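PDB 1VM7: ribokinase, which probably catalyses the magnesium-dependent transfer of phosphate from ATP to O-5 of D-ribose, yielding D-ribose 5-phosphate. Local coordinates for residues C69-C74 / E86-L91; Y80-I85 / Y96-L101; L144-E149 / E153-C158; N136-S141 / K160-I165. All blocks are in the same frame, centred on the assembly; numbering follows the deposited sequence.

Overall arrangement
All four contacts belong to one PfkB-family domain, and three of them pack helices against its large mixed sheet. Contacts 1 and 2 share helix 79-90: its C-terminal half meets strand 69-75, its N-terminal half strand 93-98, and these two strands are neighbours. Their segments alternate along the chain, and their centres lie about 10 Å apart. Contact 3 lies in a later beta-alpha-beta unit (143-146, 152-161, 165-168), about 17 Å from contact 1 between centres. It is nested within the loop closed by contact 4, about 12 Å away between centres, with which it shares helix 152-161. Two units of the same sheet are thus closed in the same way, and E149, predicted to bind substrate, lies in the loop just after strand 143-146.

Contact 1: C69-C74 / E86-L91; sequences CRFVTC and ENYEKL
F71 and T73 of strand 69-74 point toward helix 86-90, whose Y88 reaches back from a backbone 9.0 Å away (F71 CA to Y88 CA), and no hydrogen bond crosses between the two segments. The joint is therefore made by side chains, above all by two aromatic rings. F71 turns its edge to the face of Y88 in an offset edge-to-face pair, with centroids 5.5 Å apart and planes at 71°. CE2 of F71 comes to 3.7 Å from CZ of Y88, and its CD2 stands over the rim of the tyrosine face. With CG anti to the backbone N (chi1 176°), the phenylalanine extends from the strand into this position. T73 adds its methyl group, CG2 lying 4.2 Å from CE2 of Y88, while its CB, from the same strand, lies over the rim of one F71 face. Tyrosine suits the place because its ring is buried while its hydroxyl finds a mate: OH hydrogen-bonds to S23 OG, which also pairs with T73 OG1. A phenylalanine in place of Y88 would preserve the ring but would probably leave S23 without one of its buried partners. Strand 69-75, helix 79-90 and strand 93-98 form a beta-alpha-beta unit, with helix 79-90 packed on the sheet beside helix 53-65, whose A55, predicted to bind substrate, touches Y88. I93 of strand 93-98 meets both rings, and V19 of strand 17-20 packs on F71.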
loop_
_atom_site.group_PDB
_atom_site.type_symbol
_atom_site.label_atom_id
_atom_site.label_comp_id
_atom_site.label_asym_id
_atom_site.label_seq_id
_atom_site.Cartn_x
_atom_site.Cartn_y
_atom_site.Cartn_z
ATOM N N CYS A 69 23.613 16.587 2.244
ATOM C CA CYS A 69 23.447 16.051 3.588
ATOM C C CYS A 69 23.906 14.606 3.679
ATOM O O CYS A 69 23.616 13.802 2.811
ATOM C CB CYS A 69 22.000 16.172 4.046
ATOM S SG CYS A 69 21.685 15.789 5.844
ATOM N N ARG A 70 24.657 14.292 4.722
ATOM C CA ARG A 70 25.008 12.920 5.038
ATOM C C ARG A 70 23.831 12.317 5.793
ATOM O O ARG A 70 23.346 12.862 6.789
ATOM C CB ARG A 70 26.281 12.866 5.855
ATOM C CG ARG A 70 27.426 13.476 5.103
ATOM C CD ARG A 70 28.685 13.537 5.894
ATOM N NE ARG A 70 29.741 14.147 5.085
ATOM C CZ ARG A 70 31.042 13.894 5.216
ATOM N NH1 ARG A 70 31.495 13.028 6.119
ATOM N NH2 ARG A 70 31.907 14.520 4.421
ATOM N N PHE A 71 23.334 11.214 5.277
ATOM C CA PHE A 71 22.104 10.664 5.768
ATOM C C PHE A 71 22.270 9.176 5.774
ATOM O O PHE A 71 22.235 8.543 4.709
ATOM C CB PHE A 71 20.947 11.084 4.867
ATOM C CG PHE A 71 19.612 10.478 5.229
ATOM C CD1 PHE A 71 19.272 10.175 6.569
ATOM C CD2 PHE A 71 18.652 10.277 4.235
ATOM C CE1 PHE A 71 18.057 9.649 6.899
ATOM C CE2 PHE A 71 17.386 9.743 4.564
ATOM C CZ PHE A 71 17.105 9.431 5.914
ATOM N N VAL A 72 22.546 8.628 6.964
ATOM C CA VAL A 72 22.640 7.182 7.122
ATOM C C VAL A 72 21.229 6.683 7.306
ATOM O O VAL A 72 20.490 7.108 8.218
ATOM C CB VAL A 72 23.584 6.744 8.271
ATOM C CG1 VAL A 72 23.683 5.215 8.334
ATOM C CG2 VAL A 72 24.958 7.320 8.007
ATOM N N THR A 73 20.840 5.805 6.384
ATOM C CA THR A 73 19.459 5.310 6.350
ATOM C C THR A 73 19.462 3.960 5.645
ATOM O O THR A 73 20.311 3.691 4.818
ATOM C CB THR A 73 18.456 6.284 5.654
ATOM O OG1 THR A 73 17.123 5.773 5.762
ATOM C CG2 THR A 73 18.760 6.443 4.179
ATOM N N CYS A 74 18.520 3.104 6.013
ATOM C CA CYS A 74 18.377 1.831 5.362
ATOM C C CYS A 74 17.179 1.838 4.445
ATOM O O CYS A 74 16.065 2.142 4.865
ATOM C CB CYS A 74 18.232 0.707 6.380
ATOM S SG CYS A 74 19.829 0.109 6.942
ATOM N N GLU A 86 17.197 8.422 -6.281
ATOM C CA GLU A 86 17.142 9.543 -7.220
ATOM C C GLU A 86 16.941 10.836 -6.487
ATOM O O GLU A 86 17.589 11.833 -6.810
ATOM C CB GLU A 86 16.023 9.458 -8.265
ATOM C CG GLU A 86 15.690 8.101 -8.733
ATOM C CD GLU A 86 14.747 8.107 -9.958
ATOM O OE1 GLU A 86 14.317 9.245 -10.383
ATOM O OE2 GLU A 86 14.467 6.973 -10.458
ATOM N N ASN A 87 16.002 10.854 -5.552
ATOM C CA ASN A 87 15.718 12.071 -4.783
ATOM C C ASN A 87 16.977 12.465 -4.030
ATOM O O ASN A 87 17.389 13.611 -4.069
ATOM C CB ASN A 87 14.595 11.860 -3.766
ATOM C CG ASN A 87 13.246 11.556 -4.405
ATOM O OD1 ASN A 87 13.067 11.716 -5.618
ATOM N ND2 ASN A 87 12.275 11.099 -3.580
ATOM N N TYR A 88 17.583 11.492 -3.346
ATOM C CA TYR A 88 18.744 11.758 -2.501
ATOM C C TYR A 88 19.940 12.267 -3.316
ATOM O O TYR A 88 20.546 13.275 -2.927
ATOM C CB TYR A 88 19.103 10.551 -1.609
ATOM C CG TYR A 88 18.023 10.092 -0.632
ATOM C CD1 TYR A 88 16.899 10.874 -0.352
ATOM C CD2 TYR A 88 18.135 8.853 0.034
ATOM C CE1 TYR A 88 15.940 10.440 0.529
ATOM C CE2 TYR A 88 17.153 8.400 0.891
ATOM C CZ TYR A 88 16.063 9.190 1.152
ATOM O OH TYR A 88 15.066 8.758 1.986
ATOM N N GLU A 89 20.206 11.608 -4.447
ATOM C CA GLU A 89 21.302 11.921 -5.351
ATOM C C GLU A 89 21.201 13.348 -5.857
ATOM O O GLU A 89 22.191 14.083 -5.813
ATOM C CB GLU A 89 21.284 10.999 -6.582
ATOM C CG GLU A 89 21.755 9.582 -6.390
ATOM C CD GLU A 89 21.574 8.675 -7.646
ATOM O OE1 GLU A 89 20.944 9.119 -8.677
ATOM O OE2 GLU A 89 22.091 7.501 -7.585
ATOM N N LYS A 90 20.020 13.711 -6.375
ATOM C CA LYS A 90 19.775 15.051 -6.884
ATOM C C LYS A 90 20.047 16.143 -5.830
ATOM O O LYS A 90 20.484 17.226 -6.190
ATOM C CB LYS A 90 18.347 15.168 -7.389
ATOM C CG LYS A 90 18.112 14.488 -8.694
ATOM C CD LYS A 90 16.598 14.205 -8.935
ATOM C CE LYS A 90 15.737 15.456 -8.754
ATOM N NZ LYS A 90 16.379 16.682 -9.341
ATOM N N LEU A 91 19.782 15.861 -4.552
ATOM C CA LEU A 91 19.998 16.837 -3.477
ATOM C C LEU A 91 21.371 16.748 -2.787
ATOM O O LEU A 91 21.601 17.452 -1.786
ATOM C CB LEU A 91 18.924 16.698 -2.383
ATOM C CG LEU A 91 17.532 17.139 -2.798
ATOM C CD1 LEU A 91 16.483 16.638 -1.823
ATOM C CD2 LEU A 91 17.485 18.642 -2.923
#

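Contact 2: Y80-I85 / Y96-L101; sequences YSDLLI and YIRVSL
I85 projects from helix 80-85 between Y96 and R98 of the antiparallel-running strand 96-98, the two axes approaching to 10.9 Å at 160°. CG1 lies over one face of the Y96 ring, 3.9 Å from the centroid, a CH-pi contact. CD1 at its end still touches that ring as it sits over the centre of the R98 guanidinium, 3.4 Å from CZ; the other branch, CG2, approaches the Y96 OH. A branched aliphatic chain is well suited to meet both flat groups, crossing each at about a right angle. R98 reaches the helix because its chain bends at CG-CD (chi3 88°). Its NH2 donates a hydrogen bond to S81 OG, 2.6 Å away and in the guanidinium plane. In a salt bridge, NH2 also meets D82 OD1, at 2.8 Å, on the syn side of the carboxylate but clearly above its plane, and somewhat out of the guanidinium plane too. The serine hydroxyl also bonds to D78 O, and R98 NE to G76 O. Helix 79-90 is thereby packed on strand 93-98, last of its beta-alpha-beta unit and outermost in the large sheet within the chain. The positive charge would probably favour the ionised form of D82; the guanidinium uses its N-H edge for polar bonds and a flat face for packing.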
loop_
_atom_site.group_PDB
_atom_site.type_symbol
_atom_site.label_atom_id
_atom_site.label_comp_id
_atom_site.label_asym_id
_atom_site.label_seq_id
_atom_site.Cartn_x
_atom_site.Cartn_y
_atom_site.Cartn_z
ATOM N N TYR A 80 10.825 1.556 -5.031
ATOM C CA TYR A 80 10.727 2.684 -4.155
ATOM C C TYR A 80 12.113 3.133 -3.697
ATOM O O TYR A 80 12.392 4.334 -3.614
ATOM C CB TYR A 80 9.773 2.399 -2.992
ATOM C CG TYR A 80 8.279 2.352 -3.388
ATOM C CD1 TYR A 80 7.764 3.136 -4.424
ATOM C CD2 TYR A 80 7.370 1.588 -2.668
ATOM C CE1 TYR A 80 6.385 3.095 -4.789
ATOM C CE2 TYR A 80 5.988 1.548 -3.023
ATOM C CZ TYR A 80 5.509 2.313 -4.073
ATOM O OH TYR A 80 4.151 2.260 -4.412
ATOM N N SER A 81 12.997 2.193 -3.396
ATOM C CA SER A 81 14.360 2.564 -2.997
ATOM C C SER A 81 15.052 3.342 -4.153
ATOM O O SER A 81 15.687 4.378 -3.940
ATOM C CB SER A 81 15.189 1.341 -2.555
ATOM O OG SER A 81 15.584 0.553 -3.641
ATOM N N ASP A 82 14.864 2.872 -5.382
ATOM C CA ASP A 82 15.356 3.595 -6.559
ATOM C C ASP A 82 14.848 5.009 -6.613
ATOM O O ASP A 82 15.627 5.909 -6.876
ATOM C CB ASP A 82 14.994 2.898 -7.865
ATOM C CG ASP A 82 15.663 1.552 -8.006
ATOM O OD1 ASP A 82 16.692 1.349 -7.355
ATOM O OD2 ASP A 82 15.143 0.704 -8.750
ATOM N N LEU A 83 13.560 5.206 -6.360
ATOM C CA LEU A 83 13.003 6.562 -6.347
ATOM C C LEU A 83 13.642 7.413 -5.240
ATOM O O LEU A 83 13.949 8.604 -5.461
ATOM C CB LEU A 83 11.465 6.542 -6.266
ATOM C CG LEU A 83 10.867 5.974 -7.590
ATOM C CD1 LEU A 83 9.401 5.487 -7.449
ATOM C CD2 LEU A 83 11.018 6.958 -8.775
ATOM N N LEU A 84 13.822 6.825 -4.050
ATOM C CA LEU A 84 14.456 7.567 -2.946
ATOM C C LEU A 84 15.933 7.906 -3.265
ATOM O O LEU A 84 16.419 8.982 -2.967
ATOM C CB LEU A 84 14.373 6.794 -1.666
ATOM C CG LEU A 84 12.964 6.600 -1.073
ATOM C CD1 LEU A 84 13.138 5.885 0.233
ATOM C CD2 LEU A 84 12.242 7.889 -0.917
ATOM N N ILE A 85 16.636 6.980 -3.893
ATOM C CA ILE A 85 18.026 7.234 -4.305
ATOM C C ILE A 85 18.105 8.398 -5.306
ATOM O O ILE A 85 18.948 9.311 -5.144
ATOM C CB ILE A 85 18.680 5.956 -4.808
ATOM C CG1 ILE A 85 18.910 5.016 -3.619
ATOM C CG2 ILE A 85 19.995 6.230 -5.544
ATOM C CD1 ILE A 85 19.305 3.641 -4.024
ATOM N N TYR A 96 23.078 6.378 2.325
ATOM C CA TYR A 96 22.055 5.345 2.388
ATOM C C TYR A 96 22.677 3.964 2.211
ATOM O O TYR A 96 23.659 3.820 1.512
ATOM C CB TYR A 96 20.988 5.540 1.317
ATOM C CG TYR A 96 21.535 5.637 -0.088
ATOM C CD1 TYR A 96 21.813 4.502 -0.850
ATOM C CD2 TYR A 96 21.747 6.891 -0.658
ATOM C CE1 TYR A 96 22.307 4.631 -2.160
ATOM C CE2 TYR A 96 22.233 7.030 -1.916
ATOM C CZ TYR A 96 22.515 5.926 -2.660
ATOM O OH TYR A 96 22.988 6.179 -3.907
ATOM N N ILE A 97 22.041 2.972 2.829
ATOM C CA ILE A 97 22.445 1.583 2.805
ATOM C C ILE A 97 21.287 0.761 2.267
ATOM O O ILE A 97 20.183 0.874 2.779
ATOM C CB ILE A 97 22.737 1.086 4.232
ATOM C CG1 ILE A 97 23.953 1.791 4.820
ATOM C CG2 ILE A 97 22.940 -0.457 4.276
ATOM C CD1 ILE A 97 24.052 1.601 6.336
ATOM N N ARG A 98 21.542 -0.075 1.265
ATOM C CA ARG A 98 20.502 -0.911 0.686
ATOM C C ARG A 98 20.503 -2.268 1.328
ATOM O O ARG A 98 21.558 -2.814 1.553
ATOM C CB ARG A 98 20.719 -1.060 -0.812
ATOM C CG ARG A 98 20.863 0.286 -1.493
ATOM C CD ARG A 98 20.809 0.153 -2.976
ATOM N NE ARG A 98 19.439 0.215 -3.442
ATOM C CZ ARG A 98 19.096 0.328 -4.718
ATOM N NH1 ARG A 98 20.030 0.359 -5.681
ATOM N NH2 ARG A 98 17.812 0.384 -5.025
ATOM N N VAL A 99 19.319 -2.783 1.664
ATOM C CA VAL A 99 19.182 -4.104 2.287
ATOM C C VAL A 99 18.123 -4.852 1.520
ATOM O O VAL A 99 17.440 -4.258 0.683
ATOM C CB VAL A 99 18.837 -4.012 3.801
ATOM C CG1 VAL A 99 19.990 -3.360 4.553
ATOM C CG2 VAL A 99 17.527 -3.215 4.067
ATOM N N SER A 100 17.976 -6.143 1.779
ATOM C CA SER A 100 17.035 -6.968 1.014
ATOM C C SER A 100 15.561 -6.910 1.490
ATOM O O SER A 100 14.684 -7.504 0.874
ATOM C CB SER A 100 17.506 -8.423 1.012
ATOM O OG SER A 100 17.343 -8.939 2.311
ATOM N N LEU A 101 15.265 -6.170 2.555
ATOM C CA LEU A 101 13.881 -6.013 2.969
ATOM C C LEU A 101 13.231 -4.950 2.076
ATOM O O LEU A 101 13.932 -4.150 1.460
ATOM C CB LEU A 101 13.798 -5.609 4.431
ATOM C CG LEU A 101 14.120 -6.640 5.527
ATOM C CD1 LEU A 101 13.835 -5.999 6.883
ATOM C CD2 LEU A 101 13.296 -7.910 5.434
#

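Contact 3: L144-E149 / E153-C158; sequences LLLQNE and ETTLEC
L146 lies alongside T155, the two side chains running in opposed directions where their backbones are closest, CA to CA 6.5 Å. CB of L146 lies 4.1 Å from CG2 of T155, and its CD1 rests against the threonine carbonyl, 3.7 Å from T155 O. The other methyl, CD2, is 4.0 Å from CB of C158, one helical turn further on. L144, two residues back along the strand and so on the same side, sends CD2 to the same cysteine, 3.9 Å from its CB. The two leucines arrive by different rotations: L144 has its CG opposite the backbone N (chi1 175°), L146 opposite the carbonyl carbon (chi1 -62°). Both leucine methyls converge on CB of C158, a small side chain that suits this buried helix-sheet interface. This is the first half of a beta-alpha-beta crossover: strand 143-146, helix 152-161 and then strand 165-168, parallel to the first, in the alpha/beta sheet of the ribokinase fold. The connection between strand and helix is only a few residues long, and E149, predicted to bind substrate, lies in it, with its OE1 bonded to S22 OG and K53 N. At this end threonine is apt, since its methyl packs on CB of L146 and beside the Q147 carbonyl, while its hydroxyl meets two waters. Q147 N donates to a water 2.9 Å from it, and this water also lies 3.0 Å from T155 OG1. A second water probably links T155 OG1 to N148 OD1. The side-chain amide of Q147 turns elsewhere, NE2 bonding to Q57 OE1.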
loop_
_atom_site.group_PDB
_atom_site.type_symbol
_atom_site.label_atom_id
_atom_site.label_comp_id
_atom_site.label_asym_id
_atom_site.label_seq_id
_atom_site.Cartn_x
_atom_site.Cartn_y
_atom_site.Cartn_z
ATOM N N LEU A 144 24.665 16.036 14.560
ATOM C CA LEU A 144 23.970 14.773 14.367
ATOM C C LEU A 144 22.500 14.898 14.640
ATOM O O LEU A 144 22.088 15.283 15.754
ATOM C CB LEU A 144 24.539 13.689 15.294
ATOM C CG LEU A 144 23.837 12.316 15.311
ATOM C CD1 LEU A 144 23.859 11.709 13.954
ATOM C CD2 LEU A 144 24.518 11.382 16.314
ATOM N N LEU A 145 21.696 14.561 13.624
ATOM C CA LEU A 145 20.243 14.521 13.792
ATOM C C LEU A 145 19.711 13.097 13.900
ATOM O O LEU A 145 20.010 12.232 13.078
ATOM C CB LEU A 145 19.504 15.231 12.680
ATOM C CG LEU A 145 19.395 16.736 12.868
ATOM C CD1 LEU A 145 20.775 17.303 12.832
ATOM C CD2 LEU A 145 18.579 17.303 11.751
ATOM N N LEU A 146 18.917 12.892 14.938
ATOM C CA LEU A 146 18.344 11.606 15.264
ATOM C C LEU A 146 16.854 11.785 15.464
ATOM O O LEU A 146 16.400 12.872 15.814
ATOM C CB LEU A 146 18.984 11.059 16.542
ATOM C CG LEU A 146 20.488 10.786 16.520
ATOM C CD1 LEU A 146 21.070 10.487 17.916
ATOM C CD2 LEU A 146 20.762 9.625 15.584
ATOM N N GLN A 147 16.103 10.715 15.208
ATOM C CA GLN A 147 14.691 10.635 15.571
ATOM C C GLN A 147 14.444 9.275 16.208
ATOM O O GLN A 147 15.381 8.622 16.704
ATOM C CB GLN A 147 13.767 10.873 14.382
ATOM C CG GLN A 147 14.290 11.851 13.341
ATOM C CD GLN A 147 15.453 11.342 12.504
ATOM O OE1 GLN A 147 15.516 10.162 12.149
ATOM N NE2 GLN A 147 16.364 12.256 12.144
ATOM N N ASN A 148 13.193 8.832 16.255
ATOM C CA ASN A 148 12.943 7.532 16.875
ATOM C C ASN A 148 12.225 6.568 15.943
ATOM O O ASN A 148 11.359 5.851 16.396
ATOM C CB ASN A 148 12.152 7.707 18.179
ATOM C CG ASN A 148 12.065 6.434 19.005
ATOM O OD1 ASN A 148 13.029 5.692 19.133
ATOM N ND2 ASN A 148 10.914 6.207 19.604
ATOM N N GLU A 149 12.629 6.535 14.669
ATOM C CA GLU A 149 12.014 5.658 13.662
ATOM C C GLU A 149 12.966 4.558 13.104
ATOM O O GLU A 149 12.792 4.052 11.998
ATOM C CB GLU A 149 11.485 6.522 12.545
ATOM C CG GLU A 149 10.174 7.238 12.888
ATOM C CD GLU A 149 9.587 7.952 11.672
ATOM O OE1 GLU A 149 10.365 8.291 10.767
ATOM O OE2 GLU A 149 8.352 8.160 11.612
ATOM N N GLU A 153 18.359 1.151 19.771
ATOM C CA GLU A 153 19.749 0.833 20.097
ATOM C C GLU A 153 20.736 1.533 19.184
ATOM O O GLU A 153 21.878 1.814 19.581
ATOM C CB GLU A 153 20.035 -0.673 20.002
ATOM C CG GLU A 153 19.922 -1.229 18.561
ATOM C CD GLU A 153 20.840 -2.403 18.301
ATOM O OE1 GLU A 153 21.029 -3.204 19.232
ATOM O OE2 GLU A 153 21.366 -2.514 17.160
ATOM N N THR A 154 20.313 1.768 17.943
ATOM C CA THR A 154 21.172 2.419 16.976
ATOM C C THR A 154 21.197 3.897 17.269
ATOM O O THR A 154 22.258 4.500 17.377
ATOM C CB THR A 154 20.712 2.169 15.538
ATOM O OG1 THR A 154 20.856 0.785 15.249
ATOM C CG2 THR A 154 21.570 2.962 14.536
ATOM N N THR A 155 20.014 4.474 17.411
ATOM C CA THR A 155 19.877 5.862 17.798
ATOM C C THR A 155 20.691 6.110 19.059
ATOM O O THR A 155 21.500 7.024 19.107
ATOM C CB THR A 155 18.390 6.208 18.032
ATOM O OG1 THR A 155 17.702 6.096 16.795
ATOM C CG2 THR A 155 18.200 7.629 18.586
ATOM N N LEU A 156 20.489 5.280 20.067
ATOM C CA LEU A 156 21.176 5.452 21.321
ATOM C C LEU A 156 22.708 5.383 21.160
ATOM O O LEU A 156 23.450 6.204 21.701
ATOM C CB LEU A 156 20.703 4.392 22.311
ATOM C CG LEU A 156 21.424 4.326 23.649
ATOM C CD1 LEU A 156 21.443 5.689 24.348
ATOM C CD2 LEU A 156 20.745 3.265 24.507
ATOM N N GLU A 157 23.173 4.387 20.421
ATOM C CA GLU A 157 24.596 4.189 20.260
ATOM C C GLU A 157 25.218 5.382 19.549
ATOM O O GLU A 157 26.300 5.802 19.923
ATOM C CB GLU A 157 24.884 2.878 19.513
ATOM C CG GLU A 157 26.345 2.441 19.537
ATOM C CD GLU A 157 26.834 2.055 20.924
ATOM O OE1 GLU A 157 26.123 2.291 21.939
ATOM O OE2 GLU A 157 27.950 1.507 21.001
ATOM N N CYS A 158 24.532 5.924 18.540
ATOM C CA CYS A 158 24.983 7.147 17.857
ATOM C C CYS A 158 25.105 8.344 18.788
ATOM O O CYS A 158 26.097 9.046 18.757
ATOM C CB CYS A 158 24.020 7.511 16.730
ATOM S SG CYS A 158 24.256 6.492 15.317
HETATM O O HOH W 1 17.179 8.100 14.569
HETATM O O HOH W 2 15.445 5.243 17.246
#

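Contact 4: N136-S141 / K160-I165; sequences NTLSES and KRFNGI
F162 sets its ring edge first against L138 and S141, the residues that bound a type I beta turn. A chi1 of -159° swings the F162 ring away from the end of helix 160-161 toward the turn. Its CE1 comes within 3.4 Å of L138 O, which lies at the ring edge, and CZ reaches 3.4 Å from S141 O. The S141 CB also lies at the edge, in plane, 3.8 Å from CZ. L138, extended at chi1 -174°, crosses the phenylalanine at about a right angle and brings CG and CD2 to its ring, CG 4.1 Å from CE1. The L138 carbonyl is held by the turn bond from S141 N, while S139 OG turns back to N136 O at 2.6 Å. A glycine suits position 164, since a CB there would collide with CE2 of F162. With an alanine in place of F162, a gap would probably open beside L138 and S141, and L144 would lose a packing partner. The phenylalanine lies just beyond helix 152-161, next to L144 of strand 143-146, and I165 then enters strand 165-168, bonding its backbone to D142 and L144. W135 of helix 135-138 makes a cation-pi contact with R161.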
loop_
_atom_site.group_PDB
_atom_site.type_symbol
_atom_site.label_atom_id
_atom_site.label_comp_id
_atom_site.label_asym_id
_atom_site.label_seq_id
_atom_site.Cartn_x
_atom_site.Cartn_y
_atom_site.Cartn_z
ATOM N N ASN A 136 33.769 5.589 11.575
ATOM C CA ASN A 136 34.889 6.397 11.115
ATOM C C ASN A 136 34.362 7.549 10.255
ATOM O O ASN A 136 34.702 8.704 10.468
ATOM N N THR A 137 33.506 7.232 9.300
ATOM C CA THR A 137 32.891 8.260 8.468
ATOM C C THR A 137 31.995 9.191 9.280
ATOM O O THR A 137 32.001 10.392 9.063
ATOM C CB THR A 137 32.089 7.613 7.367
ATOM O OG1 THR A 137 32.991 6.833 6.580
ATOM C CG2 THR A 137 31.385 8.647 6.495
ATOM N N LEU A 138 31.227 8.639 10.214
ATOM C CA LEU A 138 30.330 9.453 11.029
ATOM C C LEU A 138 31.094 10.463 11.881
ATOM O O LEU A 138 30.591 11.546 12.157
ATOM C CB LEU A 138 29.474 8.581 11.945
ATOM C CG LEU A 138 28.409 9.380 12.710
ATOM C CD1 LEU A 138 27.380 9.943 11.737
ATOM C CD2 LEU A 138 27.733 8.533 13.760
ATOM N N SER A 139 32.309 10.114 12.284
ATOM C CA SER A 139 33.117 11.022 13.088
ATOM C C SER A 139 33.609 12.227 12.277
ATOM O O SER A 139 34.149 13.182 12.838
ATOM C CB SER A 139 34.288 10.274 13.718
ATOM O OG SER A 139 35.222 9.863 12.736
ATOM N N GLU A 140 33.431 12.181 10.957
ATOM C CA GLU A 140 33.723 13.344 10.118
ATOM C C GLU A 140 32.647 14.437 10.228
ATOM O O GLU A 140 32.850 15.541 9.745
ATOM C CB GLU A 140 33.977 12.918 8.661
ATOM C CG GLU A 140 35.304 12.134 8.501
ATOM C CD GLU A 140 35.649 11.793 7.057
ATOM O OE1 GLU A 140 34.734 11.379 6.318
ATOM N N SER A 141 31.516 14.131 10.865
ATOM C CA SER A 141 30.436 15.099 11.076
ATOM C C SER A 141 30.564 15.827 12.417
ATOM O O SER A 141 31.201 15.333 13.339
ATOM C CB SER A 141 29.065 14.397 11.010
ATOM O OG SER A 141 28.849 13.797 9.739
ATOM N N LYS A 160 25.398 8.259 21.995
ATOM C CA LYS A 160 26.497 7.923 22.905
ATOM C C LYS A 160 27.866 8.217 22.301
ATOM O O LYS A 160 28.724 8.822 22.953
ATOM C CB LYS A 160 26.466 6.437 23.300
ATOM C CG LYS A 160 25.343 6.036 24.222
ATOM C CD LYS A 160 25.539 4.606 24.744
ATOM C CE LYS A 160 26.443 4.591 25.932
ATOM N NZ LYS A 160 26.808 3.198 26.322
ATOM N N ARG A 161 28.086 7.753 21.078
ATOM C CA ARG A 161 29.423 7.819 20.511
ATOM C C ARG A 161 29.761 9.142 19.814
ATOM O O ARG A 161 30.942 9.458 19.639
ATOM C CB ARG A 161 29.643 6.681 19.523
ATOM C CG ARG A 161 29.581 5.319 20.138
ATOM C CD ARG A 161 30.472 4.400 19.334
ATOM N NE ARG A 161 30.020 3.024 19.390
ATOM C CZ ARG A 161 30.652 2.017 18.806
ATOM N NH1 ARG A 161 31.776 2.236 18.107
ATOM N NH2 ARG A 161 30.147 0.790 18.914
ATOM N N PHE A 162 28.743 9.894 19.395
ATOM C CA PHE A 162 28.985 11.098 18.617
ATOM C C PHE A 162 29.767 12.141 19.385
ATOM O O PHE A 162 29.339 12.653 20.411
ATOM C CB PHE A 162 27.694 11.722 18.087
ATOM C CG PHE A 162 27.912 12.630 16.895
ATOM C CD1 PHE A 162 28.487 12.138 15.722
ATOM C CD2 PHE A 162 27.549 13.964 16.943
ATOM C CE1 PHE A 162 28.686 12.954 14.640
ATOM C CE2 PHE A 162 27.740 14.786 15.860
ATOM C CZ PHE A 162 28.303 14.277 14.706
ATOM N N ASN A 163 30.949 12.438 18.870
ATOM C CA ASN A 163 31.651 13.644 19.267
ATOM C C ASN A 163 31.160 14.755 18.333
ATOM O O ASN A 163 31.591 14.872 17.183
ATOM C CB ASN A 163 33.164 13.462 19.210
ATOM C CG ASN A 163 33.897 14.528 19.985
ATOM O OD1 ASN A 163 33.296 15.235 20.800
ATOM N ND2 ASN A 163 35.198 14.662 19.734
ATOM N N GLY A 164 30.209 15.524 18.842
ATOM C CA GLY A 164 29.606 16.618 18.125
ATOM C C GLY A 164 28.278 16.966 18.762
ATOM O O GLY A 164 27.945 16.474 19.840
ATOM N N ILE A 165 27.526 17.830 18.098
ATOM C CA ILE A 165 26.229 18.253 18.595
ATOM C C ILE A 165 25.204 17.183 18.232
ATOM O O ILE A 165 25.073 16.797 17.076
ATOM C CB ILE A 165 25.855 19.651 18.055
ATOM C CG1 ILE A 165 26.845 20.683 18.608
ATOM C CG2 ILE A 165 24.436 20.019 18.428
ATOM C CD1 ILE A 165 26.946 21.920 17.773
#